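Local coordinates for protein pectate lyase (Paenibacillus sp. 0602, PDB 5GT5) that cleaves polygalacturonate, and probably partly methylated pectin, by endo-type elimination, probably with calcium as cofactor, at residues 7-13 and 185-190; 29-34 and 50-56; 36-40 and 68-74; 162-166 and 441-445. The protein carries 1 engineered substitution. One frame throughout, in Å; residues are numbered along the deposited sequence.

Interaction 1 (7-13 and 185-190); sequences YNLTGFS and GVTISW
Strand 184-194 of the right-handed parallel beta-helix is overlaid by the N-terminal loop 7-13, whose backbone is held by the side chain of Thr187. Thr187 OG1 donates to Thr10 O at 2.7 Å, in the carbonyl plane, and accepts from Ser13 N at 3.1 Å in a fairly straight bond (162° at the hydrogen). Both grips depend on chi1 near -66°, which sets OG1 anti to the carbonyl carbon. Between them passes Gly11, at positive phi, where a beta carbon would clash with OG1. At one end Phe12 O receives a CA-H...O contact from Gly185 CA at 3.2 Å. At the other, Tyr7 turns its edge onto a face of Trp190: the six-membered rings are 5.0 Å apart between centroids, with planes at 75°, and Tyr7 CE1 stands 3.6 Å above the Trp190 ring plane. Arg422 holds the Tyr7 hydroxyl, and Asp6 O accepts from Trp190 NE1. One water ties Asn8 O and Thr10 N to Ser189 OG. A terminal segment packed across the outside of a parallel beta-helix, fixed by Thr187 and Ser189 of the strand and by the adjacent Trp190, is consistent with the polysaccharide lyase family 1 fold.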
loop_
_atom_site.group_PDB
_atom_site.type_symbol
_atom_site.label_atom_id
_atom_site.label_comp_id
_atom_site.label_asym_id
_atom_site.label_seq_id
_atom_site.Cartn_x
_atom_site.Cartn_y
_atom_site.Cartn_z
ATOM N N TYR A 7 20.939 1.517 10.203
ATOM C CA TYR A 7 20.348 0.433 9.426
ATOM C C TYR A 7 18.822 0.389 9.383
ATOM O O TYR A 7 18.254 -0.502 8.767
ATOM C CB TYR A 7 20.888 -0.921 9.912
ATOM C CG TYR A 7 22.377 -0.992 9.818
ATOM C CD1 TYR A 7 23.029 -0.577 8.696
ATOM C CD2 TYR A 7 23.133 -1.455 10.869
ATOM C CE1 TYR A 7 24.395 -0.620 8.616
ATOM C CE2 TYR A 7 24.489 -1.547 10.786
ATOM C CZ TYR A 7 25.133 -1.129 9.667
ATOM O OH TYR A 7 26.473 -1.203 9.551
ATOM N N ASN A 8 18.188 1.372 9.985
ATOM C CA ASN A 8 16.728 1.446 9.955
ATOM C C ASN A 8 16.161 1.464 8.546
ATOM O O ASN A 8 16.751 2.057 7.638
ATOM C CB ASN A 8 16.200 2.713 10.644
ATOM C CG ASN A 8 16.310 2.664 12.141
ATOM O OD1 ASN A 8 16.799 1.688 12.717
ATOM N ND2 ASN A 8 15.954 3.773 12.772
ATOM N N LEU A 9 14.994 0.854 8.395
ATOM C CA LEU A 9 14.184 1.041 7.195
ATOM C C LEU A 9 13.769 2.508 7.086
ATOM O O LEU A 9 13.245 3.084 8.047
ATOM C CB LEU A 9 12.946 0.146 7.275
ATOM C CG LEU A 9 11.832 0.425 6.263
ATOM C CD1 LEU A 9 12.312 0.199 4.817
ATOM C CD2 LEU A 9 10.681 -0.517 6.567
ATOM N N THR A 10 14.043 3.117 5.934
ATOM C CA THR A 10 13.580 4.478 5.638
ATOM C C THR A 10 12.959 4.512 4.248
ATOM O O THR A 10 12.990 3.528 3.498
ATOM C CB THR A 10 14.734 5.476 5.649
ATOM O OG1 THR A 10 15.581 5.189 4.526
ATOM C CG2 THR A 10 15.569 5.357 6.911
ATOM N N GLY A 11 12.374 5.647 3.906
ATOM C CA GLY A 11 12.017 5.925 2.514
ATOM C C GLY A 11 10.650 5.408 2.150
ATOM O O GLY A 11 9.798 5.192 3.037
ATOM N N PHE A 12 10.400 5.168 0.865
ATOM C CA PHE A 12 9.037 4.865 0.437
ATOM C C PHE A 12 8.514 3.533 0.954
ATOM O O PHE A 12 7.299 3.347 1.040
ATOM C CB PHE A 12 8.914 4.909 -1.089
ATOM C CG PHE A 12 8.962 6.316 -1.673
ATOM C CD1 PHE A 12 7.924 7.218 -1.473
ATOM C CD2 PHE A 12 10.054 6.735 -2.435
ATOM C CE1 PHE A 12 7.967 8.511 -2.009
ATOM C CE2 PHE A 12 10.100 8.018 -2.988
ATOM C CZ PHE A 12 9.052 8.907 -2.798
ATOM N N SER A 13 9.417 2.609 1.320
ATOM C CA SER A 13 8.971 1.367 1.940
ATOM C C SER A 13 8.669 1.495 3.412
ATOM O O SER A 13 8.433 0.482 4.070
ATOM C CB SER A 13 9.980 0.240 1.712
ATOM O OG SER A 13 9.468 -0.997 2.241
ATOM N N GLY A 185 6.299 2.146 -3.061
ATOM C CA GLY A 185 6.765 1.858 -1.715
ATOM C C GLY A 185 8.028 1.011 -1.676
ATOM O O GLY A 185 8.144 0.107 -0.844
ATOM N N VAL A 186 8.984 1.283 -2.557
ATOM C CA VAL A 186 10.194 0.479 -2.636
ATOM C C VAL A 186 11.357 1.247 -2.008
ATOM O O VAL A 186 11.535 2.428 -2.290
ATOM C CB VAL A 186 10.532 0.165 -4.102
ATOM C CG1 VAL A 186 11.812 -0.693 -4.201
ATOM C CG2 VAL A 186 9.339 -0.481 -4.798
ATOM N N THR A 187 12.112 0.568 -1.141
ATOM C CA THR A 187 13.393 1.077 -0.668
ATOM C C THR A 187 14.453 0.053 -0.941
ATOM O O THR A 187 14.288 -1.124 -0.591
ATOM C CB THR A 187 13.386 1.411 0.834
ATOM O OG1 THR A 187 12.489 2.504 1.056
ATOM C CG2 THR A 187 14.805 1.806 1.315
ATOM N N ILE A 188 15.541 0.499 -1.566
ATOM C CA ILE A 188 16.715 -0.341 -1.694
ATOM C C ILE A 188 17.887 0.307 -0.967
ATOM O O ILE A 188 18.300 1.424 -1.316
ATOM C CB ILE A 188 17.092 -0.601 -3.182
ATOM C CG1 ILE A 188 15.885 -1.102 -4.004
ATOM C CG2 ILE A 188 18.266 -1.573 -3.255
ATOM C CD1 ILE A 188 16.181 -1.411 -5.500
ATOM N N SER A 189 18.414 -0.377 0.066
ATOM C CA SER A 189 19.415 0.262 0.922
ATOM C C SER A 189 20.559 -0.659 1.285
ATOM O O SER A 189 20.427 -1.895 1.253
ATOM C CB SER A 189 18.788 0.845 2.191
ATOM O OG SER A 189 18.158 -0.168 2.972
ATOM N N TRP A 190 21.702 -0.049 1.593
ATOM C CA TRP A 190 22.852 -0.770 2.115
ATOM C C TRP A 190 23.263 -1.925 1.215
ATOM O O TRP A 190 23.663 -2.984 1.698
ATOM C CB TRP A 190 22.591 -1.251 3.575
ATOM C CG TRP A 190 22.632 -0.093 4.519
ATOM C CD1 TRP A 190 21.566 0.555 5.096
ATOM C CD2 TRP A 190 23.810 0.600 4.958
ATOM N NE1 TRP A 190 22.024 1.606 5.876
ATOM C CE2 TRP A 190 23.393 1.636 5.815
ATOM C CE3 TRP A 190 25.173 0.406 4.751
ATOM C CZ2 TRP A 190 24.296 2.512 6.416
ATOM C CZ3 TRP A 190 26.073 1.279 5.367
ATOM C CH2 TRP A 190 25.626 2.312 6.180
HETATM O O HOH W 1 16.538 1.714 4.836
#

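Interaction 2 (29-34 and 50-56); sequences VYKKVY and KVVEIMN
Tyr30 and Glu53 both set CG anti to the backbone N (chi1 -170° and -172°), and the extended Glu53 chain then carries its carboxylate to the tyrosine hydroxyl. Tyr30 OH donates to Glu53 OE1 at 2.7 Å; the oxygen lies at the ring edge, in the ring plane, whereas the hydroxyl meets the carboxylate from above its plane. Lys438 forms a salt bridge with the same OE1. Val51 CG1 sits over a face of Tyr30, 3.9 Å from the centroid, as a CH-pi contact. On the other sheet face Val33, Val52 and Ile54 make apolar contacts: Val33 CG2 meets Val52 CG1 at 3.6 Å. Parallel pairing, with strand 51-54 next to strand 102-106, starts the beta-helix sheet through alternating bonds such as Lys31 N to Val51 O, 2.9 Å, and Val33 N to Glu53 O, 2.8 Å. Past the strand ends, Met55 CG lies over the Tyr34 ring, 3.7 Å from its centroid, and Asn56 ND2 bonds to Tyr34 O at 3.0 Å. The chemistry thus divides by face: one packs Val33, Val52 and Ile54 under helix 36-43, with Lys31 on the same side, while on the other a buried glutamate, probably ionised, is met by a lysine and a phenol.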
loop_
_atom_site.group_PDB
_atom_site.type_symbol
_atom_site.label_atom_id
_atom_site.label_comp_id
_atom_site.label_asym_id
_atom_site.label_seq_id
_atom_site.Cartn_x
_atom_site.Cartn_y
_atom_site.Cartn_z
ATOM N N VAL A 29 5.267 -21.152 9.900
ATOM C CA VAL A 29 5.392 -19.905 9.140
ATOM C C VAL A 29 6.835 -19.440 8.956
ATOM O O VAL A 29 7.064 -18.461 8.249
ATOM C CB VAL A 29 4.521 -18.759 9.766
ATOM C CG1 VAL A 29 3.019 -19.028 9.561
ATOM C CG2 VAL A 29 4.831 -18.559 11.239
ATOM N N TYR A 30 7.797 -20.108 9.576
ATOM C CA TYR A 30 9.224 -19.808 9.411
ATOM C C TYR A 30 9.849 -21.024 8.764
ATOM O O TYR A 30 9.905 -22.105 9.410
ATOM C CB TYR A 30 9.851 -19.558 10.785
ATOM C CG TYR A 30 11.266 -19.014 10.806
ATOM C CD1 TYR A 30 12.335 -19.736 10.265
ATOM C CD2 TYR A 30 11.537 -17.814 11.447
ATOM C CE1 TYR A 30 13.624 -19.230 10.317
ATOM C CE2 TYR A 30 12.851 -17.297 11.504
ATOM C CZ TYR A 30 13.878 -18.030 10.953
ATOM O OH TYR A 30 15.154 -17.530 11.007
ATOM N N LYS A 31 10.287 -20.896 7.514
ATOM C CA LYS A 31 10.832 -22.013 6.765
ATOM C C LYS A 31 12.318 -21.865 6.525
ATOM O O LYS A 31 12.762 -20.866 5.941
ATOM C CB LYS A 31 10.127 -22.193 5.423
ATOM C CG LYS A 31 8.628 -22.415 5.518
ATOM C CD LYS A 31 8.281 -23.670 6.327
ATOM C CE LYS A 31 6.793 -23.899 6.234
ATOM N NZ LYS A 31 6.428 -25.084 7.076
ATOM N N LYS A 32 13.087 -22.855 6.953
ATOM C CA LYS A 32 14.517 -22.922 6.687
ATOM C C LYS A 32 14.723 -23.652 5.386
ATOM O O LYS A 32 14.267 -24.780 5.188
ATOM C CB LYS A 32 15.231 -23.634 7.850
ATOM C CG LYS A 32 15.249 -22.772 9.114
ATOM C CD LYS A 32 15.990 -23.430 10.269
ATOM C CE LYS A 32 15.953 -22.542 11.478
ATOM N NZ LYS A 32 16.712 -23.182 12.612
ATOM N N VAL A 33 15.401 -22.977 4.471
ATOM C CA VAL A 33 15.526 -23.469 3.110
ATOM C C VAL A 33 16.960 -23.913 2.819
ATOM O O VAL A 33 17.910 -23.102 2.869
ATOM C CB VAL A 33 15.061 -22.364 2.126
ATOM C CG1 VAL A 33 15.520 -22.658 0.710
ATOM C CG2 VAL A 33 13.536 -22.207 2.195
ATOM N N TYR A 34 17.108 -25.202 2.502
ATOM C CA TYR A 34 18.429 -25.782 2.250
ATOM C C TYR A 34 18.643 -26.116 0.798
ATOM O O TYR A 34 19.780 -26.317 0.365
ATOM C CB TYR A 34 18.609 -27.055 3.083
ATOM C CG TYR A 34 18.491 -26.823 4.569
ATOM C CD1 TYR A 34 17.255 -26.906 5.229
ATOM C CD2 TYR A 34 19.614 -26.529 5.330
ATOM C CE1 TYR A 34 17.158 -26.683 6.618
ATOM C CE2 TYR A 34 19.515 -26.291 6.694
ATOM C CZ TYR A 34 18.294 -26.374 7.329
ATOM O OH TYR A 34 18.201 -26.150 8.683
ATOM N N LYS A 50 5.697 -16.716 6.409
ATOM C CA LYS A 50 6.054 -15.353 6.782
ATOM C C LYS A 50 7.540 -15.067 6.695
ATOM O O LYS A 50 7.906 -13.954 6.296
ATOM C CB LYS A 50 5.570 -15.082 8.212
ATOM C CG LYS A 50 4.053 -15.132 8.371
ATOM C CD LYS A 50 3.515 -13.811 7.801
ATOM C CE LYS A 50 2.136 -13.874 7.243
ATOM N NZ LYS A 50 1.830 -12.496 6.691
ATOM N N VAL A 51 8.388 -16.023 7.075
ATOM C CA VAL A 51 9.838 -15.844 7.019
ATOM C C VAL A 51 10.433 -17.026 6.310
ATOM O O VAL A 51 10.131 -18.184 6.650
ATOM C CB VAL A 51 10.454 -15.699 8.419
ATOM C CG1 VAL A 51 11.973 -15.663 8.337
ATOM C CG2 VAL A 51 9.900 -14.464 9.139
ATOM N N VAL A 52 11.280 -16.734 5.325
ATOM C CA VAL A 52 12.100 -17.727 4.648
ATOM C C VAL A 52 13.573 -17.449 4.991
ATOM O O VAL A 52 14.101 -16.372 4.635
ATOM C CB VAL A 52 11.880 -17.688 3.109
ATOM C CG1 VAL A 52 12.867 -18.654 2.429
ATOM C CG2 VAL A 52 10.419 -18.039 2.757
ATOM N N GLU A 53 14.229 -18.375 5.715
ATOM C CA GLU A 53 15.654 -18.282 5.986
ATOM C C GLU A 53 16.396 -19.192 5.023
ATOM O O GLU A 53 16.291 -20.418 5.098
ATOM C CB GLU A 53 16.012 -18.653 7.425
ATOM C CG GLU A 53 17.512 -18.344 7.694
ATOM C CD GLU A 53 17.993 -18.735 9.064
ATOM O OE1 GLU A 53 17.173 -19.046 9.944
ATOM O OE2 GLU A 53 19.226 -18.711 9.256
ATOM N N ILE A 54 17.136 -18.583 4.102
ATOM C CA ILE A 54 18.012 -19.311 3.190
ATOM C C ILE A 54 19.246 -19.725 3.998
ATOM O O ILE A 54 19.892 -18.885 4.611
ATOM C CB ILE A 54 18.447 -18.389 2.036
ATOM C CG1 ILE A 54 17.210 -17.784 1.359
ATOM C CG2 ILE A 54 19.374 -19.108 1.041
ATOM C CD1 ILE A 54 16.338 -18.813 0.738
ATOM N N MET A 55 19.555 -21.015 4.033
ATOM C CA MET A 55 20.554 -21.533 4.965
ATOM C C MET A 55 21.944 -21.661 4.351
ATOM O O MET A 55 22.943 -21.758 5.080
ATOM C CB MET A 55 20.106 -22.919 5.483
ATOM C CG MET A 55 18.715 -22.923 6.156
ATOM S SD MET A 55 18.608 -21.765 7.506
ATOM C CE MET A 55 19.692 -22.589 8.703
ATOM N N ASN A 56 21.999 -21.701 3.030
ATOM C CA ASN A 56 23.259 -21.910 2.313
ATOM C C ASN A 56 23.097 -21.394 0.893
ATOM O O ASN A 56 21.983 -21.041 0.493
ATOM C CB ASN A 56 23.649 -23.400 2.328
ATOM C CG ASN A 56 22.469 -24.332 2.025
ATOM O OD1 ASN A 56 21.972 -24.997 2.928
ATOM N ND2 ASN A 56 22.018 -24.385 0.769
#

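Interaction 3 (36-40 and 68-74); sequences ATDLA and AAQTSPF
Ala40 O lies 3.2 Å from Pro73 CD and accepts a hydrogen bond from a water 2.9 Å away, which gives its other bond to Ser72 O at 2.8 Å. This bridge is the polar link between helix 36-43 and the loop 68-74; the peptide before Pro73 is cis, and the proline ring lies beside Ala40. The rest is apolar. Phe74, with CG anti to the carbonyl carbon (chi1 -77°), inserts its ring beside the helix: CE1 reaches Ala40 CB at 3.7 Å, and CZ meets Leu39 CD2 at 4.0 Å, the two side chains crossing at about a right angle. Alanines allow the close approach, as Ala36 CB touches Ala69 CB at 3.8 Å and the backbones come to 4.5 Å between Thr37 CA and Ala69 CA. Replacing Phe74 by an alanine is likely to open a gap beside the helix and to strip it of the ring that packs against Ala36, Leu39 and Ala40. Ile94 of strand 92-97 touches both Leu39 and Phe74, while Val33, Val52 and Ile54 also line Leu39. A short helix whose apolar side rests on the first strands is characteristic of the N-terminal cap of pectate lyase beta-helices.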
loop_
_atom_site.group_PDB
_atom_site.type_symbol
_atom_site.label_atom_id
_atom_site.label_comp_id
_atom_site.label_asym_id
_atom_site.label_seq_id
_atom_site.Cartn_x
_atom_site.Cartn_y
_atom_site.Cartn_z
ATOM N N ALA A 36 16.404 -26.251 -3.416
ATOM C CA ALA A 36 15.385 -25.660 -4.281
ATOM C C ALA A 36 13.981 -26.149 -3.943
ATOM O O ALA A 36 13.014 -25.399 -4.061
ATOM C CB ALA A 36 15.688 -25.939 -5.735
ATOM N N THR A 37 13.854 -27.413 -3.530
ATOM C CA THR A 37 12.522 -27.932 -3.186
ATOM C C THR A 37 11.939 -27.232 -1.960
ATOM O O THR A 37 10.768 -26.851 -1.974
ATOM C CB THR A 37 12.569 -29.433 -2.946
ATOM O OG1 THR A 37 13.110 -30.069 -4.111
ATOM C CG2 THR A 37 11.163 -29.981 -2.695
ATOM N N ASP A 38 12.761 -27.037 -0.932
ATOM C CA ASP A 38 12.365 -26.253 0.236
ATOM C C ASP A 38 11.911 -24.874 -0.192
ATOM O O ASP A 38 10.897 -24.381 0.288
ATOM C CB ASP A 38 13.514 -26.065 1.230
ATOM C CG ASP A 38 14.015 -27.364 1.833
ATOM O OD1 ASP A 38 13.273 -28.390 1.886
ATOM O OD2 ASP A 38 15.181 -27.326 2.275
ATOM N N LEU A 39 12.634 -24.242 -1.117
ATOM C CA LEU A 39 12.256 -22.900 -1.537
ATOM C C LEU A 39 10.920 -22.924 -2.284
ATOM O O LEU A 39 10.057 -22.051 -2.081
ATOM C CB LEU A 39 13.335 -22.313 -2.436
ATOM C CG LEU A 39 13.170 -20.813 -2.748
ATOM C CD1 LEU A 39 13.233 -19.983 -1.481
ATOM C CD2 LEU A 39 14.275 -20.348 -3.720
ATOM N N ALA A 40 10.755 -23.897 -3.171
ATOM C CA ALA A 40 9.532 -24.031 -3.927
ATOM C C ALA A 40 8.325 -24.230 -3.022
ATOM O O ALA A 40 7.252 -23.649 -3.249
ATOM C CB ALA A 40 9.638 -25.145 -4.907
ATOM N N ALA A 68 11.266 -32.345 -8.035
ATOM C CA ALA A 68 10.174 -31.879 -7.181
ATOM C C ALA A 68 10.097 -30.351 -7.119
ATOM O O ALA A 68 9.062 -29.779 -6.742
ATOM C CB ALA A 68 10.316 -32.441 -5.807
ATOM N N ALA A 69 11.190 -29.686 -7.474
ATOM C CA ALA A 69 11.198 -28.215 -7.469
ATOM C C ALA A 69 10.760 -27.648 -8.810
ATOM O O ALA A 69 10.566 -26.441 -8.930
ATOM C CB ALA A 69 12.608 -27.692 -7.103
ATOM N N GLN A 70 10.600 -28.488 -9.827
ATOM C CA GLN A 70 10.244 -28.017 -11.160
ATOM C C GLN A 70 8.741 -27.797 -11.288
ATOM O O GLN A 70 8.071 -28.440 -12.100
ATOM C CB GLN A 70 10.765 -28.955 -12.260
ATOM C CG GLN A 70 12.290 -28.953 -12.406
ATOM C CD GLN A 70 12.729 -29.881 -13.507
ATOM O OE1 GLN A 70 12.346 -31.050 -13.518
ATOM N NE2 GLN A 70 13.497 -29.369 -14.455
ATOM N N THR A 71 8.227 -26.849 -10.508
ATOM C CA THR A 71 6.806 -26.580 -10.487
ATOM C C THR A 71 6.641 -25.198 -9.879
ATOM O O THR A 71 7.531 -24.769 -9.157
ATOM C CB THR A 71 6.060 -27.681 -9.630
ATOM O OG1 THR A 71 4.649 -27.523 -9.787
ATOM C CG2 THR A 71 6.458 -27.640 -8.146
ATOM N N SER A 72 5.523 -24.527 -10.149
ATOM C CA SER A 72 5.270 -23.215 -9.542
ATOM C C SER A 72 5.575 -23.285 -8.060
ATOM O O SER A 72 5.152 -24.229 -7.372
ATOM C CB SER A 72 3.832 -22.743 -9.755
ATOM O OG SER A 72 3.510 -22.753 -11.127
ATOM N N PRO A 73 6.315 -22.302 -7.531
ATOM C CA PRO A 73 6.659 -20.997 -8.137
ATOM C C PRO A 73 7.873 -20.968 -9.057
ATOM O O PRO A 73 8.233 -19.866 -9.472
ATOM C CB PRO A 73 6.975 -20.144 -6.911
ATOM C CG PRO A 73 7.611 -21.137 -5.950
ATOM C CD PRO A 73 6.810 -22.424 -6.149
ATOM N N PHE A 74 8.519 -22.099 -9.333
ATOM C CA PHE A 74 9.606 -22.158 -10.326
ATOM C C PHE A 74 9.077 -22.419 -11.720
ATOM O O PHE A 74 8.149 -23.216 -11.902
ATOM C CB PHE A 74 10.552 -23.320 -10.028
ATOM C CG PHE A 74 11.530 -23.083 -8.902
ATOM C CD1 PHE A 74 11.095 -23.025 -7.570
ATOM C CD2 PHE A 74 12.904 -23.023 -9.160
ATOM C CE1 PHE A 74 12.006 -22.846 -6.524
ATOM C CE2 PHE A 74 13.832 -22.843 -8.118
ATOM C CZ PHE A 74 13.395 -22.777 -6.800
HETATM O O HOH W 2 5.717 -25.411 -4.888
#

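Interaction 4 (162-166 and 441-445); sequences VWIDH and WLKTS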
loop_
_atom_site.group_PDB
_atom_site.type_symbol
_atom_site.label_atom_id
_atom_site.label_comp_id
_atom_site.label_asym_id
_atom_site.label_seq_id
_atom_site.Cartn_x
_atom_site.Cartn_y
_atom_site.Cartn_z
ATOM N N VAL A 162 8.211 -2.825 -0.596
ATOM C CA VAL A 162 9.293 -3.763 -0.816
ATOM C C VAL A 162 10.560 -3.120 -0.294
ATOM O O VAL A 162 10.915 -2.030 -0.738
ATOM C CB VAL A 162 9.470 -4.099 -2.311
ATOM C CG1 VAL A 162 10.620 -5.104 -2.478
ATOM C CG2 VAL A 162 8.169 -4.671 -2.921
ATOM N N TRP A 163 11.250 -3.810 0.613
ATOM C CA TRP A 163 12.536 -3.384 1.118
ATOM C C TRP A 163 13.569 -4.426 0.713
ATOM O O TRP A 163 13.498 -5.574 1.151
ATOM C CB TRP A 163 12.471 -3.265 2.654
ATOM C CG TRP A 163 13.677 -2.632 3.276
ATOM C CD1 TRP A 163 14.533 -1.751 2.667
ATOM C CD2 TRP A 163 14.161 -2.802 4.631
ATOM N NE1 TRP A 163 15.513 -1.348 3.570
ATOM C CE2 TRP A 163 15.320 -1.992 4.762
ATOM C CE3 TRP A 163 13.752 -3.582 5.727
ATOM C CZ2 TRP A 163 16.051 -1.911 5.960
ATOM C CZ3 TRP A 163 14.470 -3.488 6.908
ATOM C CH2 TRP A 163 15.605 -2.675 7.020
ATOM N N ILE A 164 14.538 -4.018 -0.100
ATOM C CA ILE A 164 15.687 -4.836 -0.450
ATOM C C ILE A 164 16.885 -4.198 0.233
ATOM O O ILE A 164 17.176 -3.020 -0.008
ATOM C CB ILE A 164 15.885 -4.873 -1.956
ATOM C CG1 ILE A 164 14.701 -5.617 -2.599
ATOM C CG2 ILE A 164 17.206 -5.602 -2.303
ATOM C CD1 ILE A 164 14.486 -5.308 -4.083
ATOM N N ASP A 165 17.582 -4.945 1.100
ATOM C CA ASP A 165 18.567 -4.294 1.954
ATOM C C ASP A 165 19.727 -5.224 2.290
ATOM O O ASP A 165 19.530 -6.420 2.487
ATOM C CB ASP A 165 17.877 -3.772 3.236
ATOM C CG ASP A 165 18.861 -3.355 4.291
ATOM O OD1 ASP A 165 19.264 -4.246 5.084
ATOM O OD2 ASP A 165 19.271 -2.171 4.339
ATOM N N HIS A 166 20.945 -4.682 2.310
ATOM C CA HIS A 166 22.133 -5.511 2.555
ATOM C C HIS A 166 22.225 -6.700 1.597
ATOM O O HIS A 166 22.601 -7.820 1.961
ATOM C CB HIS A 166 22.203 -5.961 4.023
ATOM C CG HIS A 166 22.719 -4.902 4.950
ATOM N ND1 HIS A 166 21.887 -4.062 5.658
ATOM C CD2 HIS A 166 23.989 -4.552 5.259
ATOM C CE1 HIS A 166 22.632 -3.238 6.388
ATOM N NE2 HIS A 166 23.904 -3.492 6.141
ATOM N N TRP A 441 17.821 -9.455 11.254
ATOM C CA TRP A 441 17.420 -9.380 9.854
ATOM C C TRP A 441 15.908 -9.268 9.675
ATOM O O TRP A 441 15.437 -8.831 8.617
ATOM C CB TRP A 441 17.981 -10.556 9.041
ATOM C CG TRP A 441 19.463 -10.477 8.874
ATOM C CD1 TRP A 441 20.388 -11.361 9.354
ATOM C CD2 TRP A 441 20.212 -9.432 8.221
ATOM N NE1 TRP A 441 21.651 -10.946 9.043
ATOM C CE2 TRP A 441 21.579 -9.770 8.340
ATOM C CE3 TRP A 441 19.859 -8.249 7.538
ATOM C CZ2 TRP A 441 22.601 -8.982 7.807
ATOM C CZ3 TRP A 441 20.878 -7.455 7.011
ATOM C CH2 TRP A 441 22.237 -7.820 7.155
ATOM N N LEU A 442 15.145 -9.595 10.713
ATOM C CA LEU A 442 13.691 -9.486 10.663
ATOM C C LEU A 442 13.178 -8.125 11.106
ATOM O O LEU A 442 12.025 -7.797 10.868
ATOM C CB LEU A 442 13.062 -10.564 11.562
ATOM C CG LEU A 442 13.438 -12.016 11.271
ATOM C CD1 LEU A 442 12.576 -12.961 12.143
ATOM C CD2 LEU A 442 13.307 -12.369 9.810
ATOM N N LYS A 443 14.017 -7.358 11.785
ATOM C CA LYS A 443 13.608 -6.048 12.316
ATOM C C LYS A 443 13.660 -4.950 11.270
ATOM O O LYS A 443 14.395 -5.053 10.271
ATOM C CB LYS A 443 14.546 -5.668 13.461
ATOM C CG LYS A 443 14.601 -6.701 14.608
ATOM C CD LYS A 443 15.636 -6.235 15.643
ATOM C CE LYS A 443 15.843 -7.241 16.742
ATOM N NZ LYS A 443 17.050 -6.866 17.557
ATOM N N THR A 444 12.928 -3.875 11.516
ATOM C CA THR A 444 12.974 -2.720 10.619
ATOM C C THR A 444 13.491 -1.466 11.306
ATOM O O THR A 444 13.677 -0.437 10.653
ATOM C CB THR A 444 11.619 -2.422 9.989
ATOM O OG1 THR A 444 10.663 -2.140 11.020
ATOM C CG2 THR A 444 11.158 -3.609 9.161
ATOM N N SER A 445 13.719 -1.532 12.612
ATOM C CA SER A 445 14.406 -0.451 13.298
ATOM C C SER A 445 15.222 -0.969 14.456
ATOM O O SER A 445 15.001 -2.088 14.931
ATOM C CB SER A 445 13.438 0.653 13.723
ATOM O OG SER A 445 12.516 0.182 14.679
#
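Aromatic contact comes first: His166 and Trp441 form an offset edge-to-face pair, the edge of the indole pointing at the face of the imidazole. The His166 ring and the six-membered ring of Trp441 are 5.3 Å apart between centroids, with planes at 71°. Trp441 CZ3 approaches His166 CB at 3.6 Å, and Trp441 CH2 comes within 3.7 Å of His166 CG. Trp190 stacks on the same imidazole and Tyr7 makes a further edge-to-face pair with it, so the histidine belongs to an aromatic cluster.

The polar contacts centre on Asp165. His166 ND1 donates to Asp165 OD1 at 2.7 Å with 162° at the hydrogen; the carboxylate oxygen lies in the imidazole plane and is met on its syn side, though out of the carboxylate plane. Arg128 forms a salt bridge with that same OD1. The Trp441 ring turns its edge to Asp165 OD1, CZ3 being 4.1 Å from it.

Van der Waals contact completes the set. Trp163, its CG anti to the backbone N (chi1 -171°), sends CZ3 to Lys443 O at 3.7 Å, the oxygen near the indole plane at its edge, and to Thr444 CG2 at 4.0 Å. Its NE1 is bonded to Ser189.

An alanine in place of His166 would probably leave the Trp441 edge without its ring face and deprive Asp165 OD1 of a donor. The C-terminal segment is therefore held against these strand residues mainly by ring and van der Waals contacts, including Lys443 O at the Trp163 edge, while the buried carboxylate, probably ionised and balanced by Arg128, fixes the rotation of the imidazole that receives Trp441.

Interactions 1 and 4 lay the two chain termini over neighbouring strands of the beta-helix, their centres about 8 Å apart. Strand pairing joins them through Thr187 N to Val162 O (2.9 Å), and Ser189 OG bonds to Asp165 OD2 (2.7 Å). Interactions 2 and 3 share the N-terminal end, with centres about 14 Å apart and Val33 CG1 packed 3.8 Å from Leu39 N. Val51 CG1 touching Leu442 CD2 at 3.8 Å connects interaction 2 to interaction 4. Interaction 1 comes close to the probable calcium site: the side chain of Val186 is about 10 Å from that of Asp178, whereas interactions 2, 3 and 4 lie away from the probable calcium and active-site residues.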